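Local coordinates for protein Phosphoglucosamine/phosphogalactosamine mutase (Sulfolobus tokodaii, PDB 2F7L) that interconverts the 6-phosphate and 1-phosphate forms of glucosamine and of galactosamine, a magnesium-dependent step in the synthesis of UDP-N-acetylated amino sugars, at residues 158-162 with 333-337; 277-283 with 319-325. One frame throughout, in Å; residues are numbered along the deposited sequence.

Contact 1: residues 158-162 with 333-337; sequences GILSH and YPPHQ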
loop_
_atom_site.group_PDB
_atom_site.type_symbol
_atom_site.label_atom_id
_atom_site.label_comp_id
_atom_site.label_asym_id
_atom_site.label_seq_id
_atom_site.Cartn_x
_atom_site.Cartn_y
_atom_site.Cartn_z
ATOM N N GLY A 158 -17.894 2.647 -7.148
ATOM C CA GLY A 158 -17.315 3.778 -6.458
ATOM C C GLY A 158 -16.127 4.287 -7.246
ATOM O O GLY A 158 -15.990 5.484 -7.454
ATOM N N ILE A 159 -15.266 3.375 -7.691
ATOM C CA ILE A 159 -14.087 3.761 -8.448
ATOM C C ILE A 159 -14.486 4.440 -9.761
ATOM O O ILE A 159 -14.000 5.534 -10.072
ATOM C CB ILE A 159 -13.208 2.529 -8.779
ATOM C CG1 ILE A 159 -12.637 1.922 -7.489
ATOM C CG2 ILE A 159 -12.108 2.924 -9.776
ATOM C CD1 ILE A 159 -11.936 0.575 -7.696
ATOM N N LEU A 160 -15.371 3.784 -10.521
ATOM C CA LEU A 160 -15.836 4.308 -11.809
ATOM C C LEU A 160 -16.468 5.691 -11.719
ATOM O O LEU A 160 -16.440 6.466 -12.669
ATOM C CB LEU A 160 -16.827 3.337 -12.449
ATOM C CG LEU A 160 -16.197 1.995 -12.846
ATOM C CD1 LEU A 160 -17.290 0.976 -13.215
ATOM C CD2 LEU A 160 -15.192 2.209 -13.989
ATOM N N SER A 161 -17.016 6.018 -10.564
ATOM C CA SER A 161 -17.659 7.298 -10.389
ATOM C C SER A 161 -16.699 8.486 -10.402
ATOM O O SER A 161 -17.128 9.629 -10.269
ATOM C CB SER A 161 -18.432 7.298 -9.082
ATOM O OG SER A 161 -17.559 7.566 -8.012
ATOM N N HIS A 162 -15.409 8.241 -10.563
ATOM C CA HIS A 162 -14.458 9.355 -10.559
ATOM C C HIS A 162 -13.692 9.599 -11.851
ATOM O O HIS A 162 -12.795 10.441 -11.874
ATOM C CB HIS A 162 -13.459 9.198 -9.415
ATOM C CG HIS A 162 -14.095 9.201 -8.061
ATOM N ND1 HIS A 162 -14.704 10.314 -7.529
ATOM C CD2 HIS A 162 -14.207 8.226 -7.130
ATOM C CE1 HIS A 162 -15.165 10.025 -6.324
ATOM N NE2 HIS A 162 -14.876 8.766 -6.059
ATOM N N TYR A 333 -6.290 8.464 -3.229
ATOM C CA TYR A 333 -7.092 9.460 -3.943
ATOM C C TYR A 333 -8.280 9.835 -3.059
ATOM O O TYR A 333 -9.317 9.190 -3.100
ATOM C CB TYR A 333 -7.569 8.861 -5.274
ATOM C CG TYR A 333 -8.216 9.850 -6.205
ATOM C CD1 TYR A 333 -7.567 11.027 -6.554
ATOM C CD2 TYR A 333 -9.500 9.643 -6.684
ATOM C CE1 TYR A 333 -8.197 11.989 -7.352
ATOM C CE2 TYR A 333 -10.142 10.583 -7.480
ATOM C CZ TYR A 333 -9.494 11.762 -7.807
ATOM O OH TYR A 333 -10.165 12.743 -8.516
ATOM N N PRO A 334 -8.134 10.894 -2.243
ATOM C CA PRO A 334 -9.153 11.395 -1.309
ATOM C C PRO A 334 -10.594 11.364 -1.766
ATOM O O PRO A 334 -11.443 10.814 -1.080
ATOM C CB PRO A 334 -8.659 12.797 -0.982
ATOM C CG PRO A 334 -7.192 12.581 -0.946
ATOM C CD PRO A 334 -6.943 11.756 -2.199
ATOM N N PRO A 335 -10.902 11.966 -2.922
ATOM C CA PRO A 335 -12.299 11.927 -3.359
ATOM C C PRO A 335 -12.907 10.526 -3.276
ATOM O O PRO A 335 -14.089 10.385 -2.988
ATOM C CB PRO A 335 -12.240 12.491 -4.785
ATOM C CG PRO A 335 -10.783 12.418 -5.148
ATOM C CD PRO A 335 -10.076 12.711 -3.885
ATOM N N HIS A 336 -12.104 9.500 -3.526
ATOM C CA HIS A 336 -12.570 8.118 -3.422
ATOM C C HIS A 336 -12.409 7.724 -1.952
ATOM O O HIS A 336 -13.372 7.660 -1.202
ATOM C CB HIS A 336 -11.705 7.209 -4.278
ATOM C CG HIS A 336 -12.169 5.790 -4.306
ATOM N ND1 HIS A 336 -11.294 4.723 -4.291
ATOM C CD2 HIS A 336 -13.407 5.263 -4.435
ATOM C CE1 HIS A 336 -11.971 3.599 -4.420
ATOM N NE2 HIS A 336 -13.255 3.898 -4.510
ATOM N N GLN A 337 -11.171 7.447 -1.561
ATOM C CA GLN A 337 -10.845 7.120 -0.181
ATOM C C GLN A 337 -9.396 7.465 0.148
ATOM O O GLN A 337 -8.575 7.663 -0.755
ATOM C CB GLN A 337 -11.157 5.652 0.150
ATOM C CG GLN A 337 -10.572 4.581 -0.717
ATOM C CD GLN A 337 -11.079 3.220 -0.284
ATOM O OE1 GLN A 337 -11.686 3.093 0.778
ATOM N NE2 GLN A 337 -10.827 2.195 -1.090
#
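Residues 158-160 are the last turn of helix 151-160, and Ser161 and His162 carry the chain onward as loop; facing them, 333-337 is a tight turn after strand 329-332, bent by the hydrogen bond from His336 N to Tyr333 O (2.8 Å). The backbones come nearest at Ile159 and His336, CA to CA 6.8 Å, and no hydrogen bond joins them. Side chains fill the gap. His162 leans on the turn, its NE2 3.6 Å from His336 CA and its CE1 3.5 Å from Pro335 O. Such a seam joins two of the three alpha/beta/alpha domains of a phosphohexose mutase: a helix end of domain II meets a loop of domain III. Tyr333 turns its ring edge to the face of His162, a T-shaped pair with centroids 6.0 Å apart and planes at 82°; His336 completes the aromatic cluster, meeting His162 rim to rim. Ile159 CG1 lies 3.6 Å from His336 CE1, and on the domain I side the His336 ring stacks with Tyr81.

Contact 2: residues 277-283 with 319-325; sequences AIKKIVT and ENALAGF
Strands 280-283 and 323-325 run parallel, their axes 4.7 Å apart and crossing at -23°, with Val282 paired to Gly324 (CA to CA 4.6 Å). Hydrogen bonds run from Leu322 N to Lys280 O (2.7 Å), Val282 N to Ala323 O (3.1 Å) and Phe325 N to Val282 O (3.3 Å). Asn320, at positive phi, is the C' residue of the Schellman motif ending helix 309-318. Strands 280-284 and 323-326 are the middle strands of the domain III sheet, a mixed sheet of the kind found in this family's alpha/beta/alpha domains. Ile281 (p, chi2 80°) and Phe325 (p, chi2 -87°) share a face, CD1 to CE1 4.0 Å. Thr283 OG1 (chi1 -154°) lies over the Phe325 ring and donates a hydrogen bond to Phe325 O (2.7 Å). On the opposite face, Val282 (t) brings CG2 to 4.1 Å from Ala321 CB. Leu322 (t, chi2 68°) reaches Ala277 CB with CD1 at 3.8 Å. Glu319, chi1 83°, puts OE2 3.0 Å from Lys280 CD, while its OE1 salt-bridges Lys315.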
loop_
_atom_site.group_PDB
_atom_site.type_symbol
_atom_site.label_atom_id
_atom_site.label_comp_id
_atom_site.label_asym_id
_atom_site.label_seq_id
_atom_site.Cartn_x
_atom_site.Cartn_y
_atom_site.Cartn_z
ATOM N N ALA A 277 -8.902 22.101 -4.872
ATOM C CA ALA A 277 -8.213 21.462 -3.762
ATOM C C ALA A 277 -6.777 21.914 -3.563
ATOM O O ALA A 277 -6.037 22.169 -4.521
ATOM C CB ALA A 277 -8.261 19.955 -3.934
ATOM N N ILE A 278 -6.393 21.975 -2.295
ATOM C CA ILE A 278 -5.055 22.389 -1.891
ATOM C C ILE A 278 -3.923 21.647 -2.614
ATOM O O ILE A 278 -3.586 20.523 -2.239
ATOM C CB ILE A 278 -4.840 22.174 -0.376
ATOM C CG1 ILE A 278 -6.194 22.067 0.355
ATOM C CG2 ILE A 278 -3.965 23.276 0.162
ATOM C CD1 ILE A 278 -7.148 23.226 0.131
ATOM N N LYS A 279 -3.337 22.275 -3.638
ATOM C CA LYS A 279 -2.225 21.664 -4.368
ATOM C C LYS A 279 -1.234 21.305 -3.261
ATOM O O LYS A 279 -0.624 22.180 -2.628
ATOM C CB LYS A 279 -1.575 22.653 -5.349
ATOM C CG LYS A 279 -2.536 23.496 -6.202
ATOM C CD LYS A 279 -3.356 22.663 -7.171
ATOM C CE LYS A 279 -4.270 23.544 -8.013
ATOM N NZ LYS A 279 -5.244 22.705 -8.761
ATOM N N LYS A 280 -1.102 20.007 -3.021
ATOM C CA LYS A 280 -0.241 19.518 -1.972
ATOM C C LYS A 280 -0.502 18.031 -1.795
ATOM O O LYS A 280 -1.656 17.606 -1.691
ATOM C CB LYS A 280 -0.581 20.234 -0.684
ATOM C CG LYS A 280 0.172 19.737 0.519
ATOM C CD LYS A 280 -0.568 20.098 1.795
ATOM C CE LYS A 280 -1.481 21.299 1.582
ATOM N NZ LYS A 280 -0.772 22.409 0.862
ATOM N N ILE A 281 0.577 17.254 -1.744
ATOM C CA ILE A 281 0.485 15.822 -1.581
ATOM C C ILE A 281 1.436 15.361 -0.483
ATOM O O ILE A 281 2.345 16.093 -0.104
ATOM C CB ILE A 281 0.801 15.115 -2.920
ATOM C CG1 ILE A 281 2.261 15.350 -3.327
ATOM C CG2 ILE A 281 -0.140 15.649 -4.015
ATOM C CD1 ILE A 281 3.254 14.467 -2.636
ATOM N N VAL A 282 1.208 14.154 0.035
ATOM C CA VAL A 282 2.028 13.565 1.096
ATOM C C VAL A 282 2.771 12.373 0.514
ATOM O O VAL A 282 2.260 11.690 -0.362
ATOM C CB VAL A 282 1.141 13.039 2.250
ATOM C CG1 VAL A 282 1.988 12.399 3.340
ATOM C CG2 VAL A 282 0.317 14.167 2.819
ATOM N N THR A 283 3.989 12.131 0.973
ATOM C CA THR A 283 4.737 10.956 0.519
ATOM C C THR A 283 5.855 10.632 1.503
ATOM O O THR A 283 6.294 11.492 2.272
ATOM C CB THR A 283 5.320 11.122 -0.900
ATOM O OG1 THR A 283 5.481 9.822 -1.481
ATOM C CG2 THR A 283 6.675 11.807 -0.859
ATOM N N GLU A 319 -4.643 16.481 6.832
ATOM C CA GLU A 319 -4.214 17.753 6.279
ATOM C C GLU A 319 -4.923 18.052 4.965
ATOM O O GLU A 319 -4.446 18.822 4.115
ATOM C CB GLU A 319 -2.669 17.806 6.150
ATOM C CG GLU A 319 -2.016 17.181 4.922
ATOM C CD GLU A 319 -0.489 17.418 4.901
ATOM O OE1 GLU A 319 0.224 16.922 5.807
ATOM O OE2 GLU A 319 0.002 18.109 3.981
ATOM N N ASN A 320 -6.084 17.430 4.816
ATOM C CA ASN A 320 -6.914 17.637 3.645
ATOM C C ASN A 320 -6.063 17.806 2.402
ATOM O O ASN A 320 -6.239 18.750 1.643
ATOM C CB ASN A 320 -7.756 18.881 3.872
ATOM C CG ASN A 320 -8.790 19.082 2.804
ATOM O OD1 ASN A 320 -9.723 18.280 2.666
ATOM N ND2 ASN A 320 -8.641 20.164 2.030
ATOM N N ALA A 321 -5.138 16.875 2.202
ATOM C CA ALA A 321 -4.230 16.924 1.063
ATOM C C ALA A 321 -4.883 16.546 -0.265
ATOM O O ALA A 321 -6.009 16.050 -0.308
ATOM C CB ALA A 321 -3.035 16.025 1.329
ATOM N N LEU A 322 -4.168 16.781 -1.356
ATOM C CA LEU A 322 -4.692 16.456 -2.671
ATOM C C LEU A 322 -4.679 14.953 -2.847
ATOM O O LEU A 322 -5.661 14.378 -3.281
ATOM C CB LEU A 322 -3.843 17.105 -3.770
ATOM C CG LEU A 322 -4.323 16.890 -5.208
ATOM C CD1 LEU A 322 -5.635 17.650 -5.418
ATOM C CD2 LEU A 322 -3.258 17.364 -6.198
ATOM N N ALA A 323 -3.550 14.327 -2.523
ATOM C CA ALA A 323 -3.380 12.879 -2.640
ATOM C C ALA A 323 -2.169 12.440 -1.828
ATOM O O ALA A 323 -1.502 13.264 -1.200
ATOM C CB ALA A 323 -3.187 12.475 -4.104
ATOM N N GLY A 324 -1.896 11.139 -1.829
ATOM C CA GLY A 324 -0.744 10.632 -1.115
ATOM C C GLY A 324 -0.278 9.408 -1.860
ATOM O O GLY A 324 -1.020 8.881 -2.673
ATOM N N PHE A 325 0.953 8.975 -1.633
ATOM C CA PHE A 325 1.444 7.764 -2.273
ATOM C C PHE A 325 2.777 7.303 -1.689
ATOM O O PHE A 325 3.449 8.051 -0.966
ATOM C CB PHE A 325 1.556 7.935 -3.793
ATOM C CG PHE A 325 2.650 8.869 -4.239
ATOM C CD1 PHE A 325 2.426 10.241 -4.337
ATOM C CD2 PHE A 325 3.911 8.373 -4.576
ATOM C CE1 PHE A 325 3.441 11.110 -4.769
ATOM C CE2 PHE A 325 4.924 9.223 -5.002
ATOM C CZ PHE A 325 4.688 10.597 -5.100
#

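How the contacts relate
The pair illustrates a general contrast between building a domain and joining two. Contact 2 lies wholly within domain III, is largely buried, covers 637 Å² and depends on main-chain hydrogen bonds between neighbouring strands. Contact 1 bridges domains II and III, is only partly buried, covers 238 Å² and relies on rings and aliphatic groups without a hydrogen bond across it. They are close neighbours along the chain: strand 323-326 is followed by antiparallel strand 329-332, which leads into 333-337. With centres about 15 Å apart, they touch directly where Pro334 CD packs 3.1 Å from Leu322 O, so the turn facing domain II rests on the entry to strand 323-326.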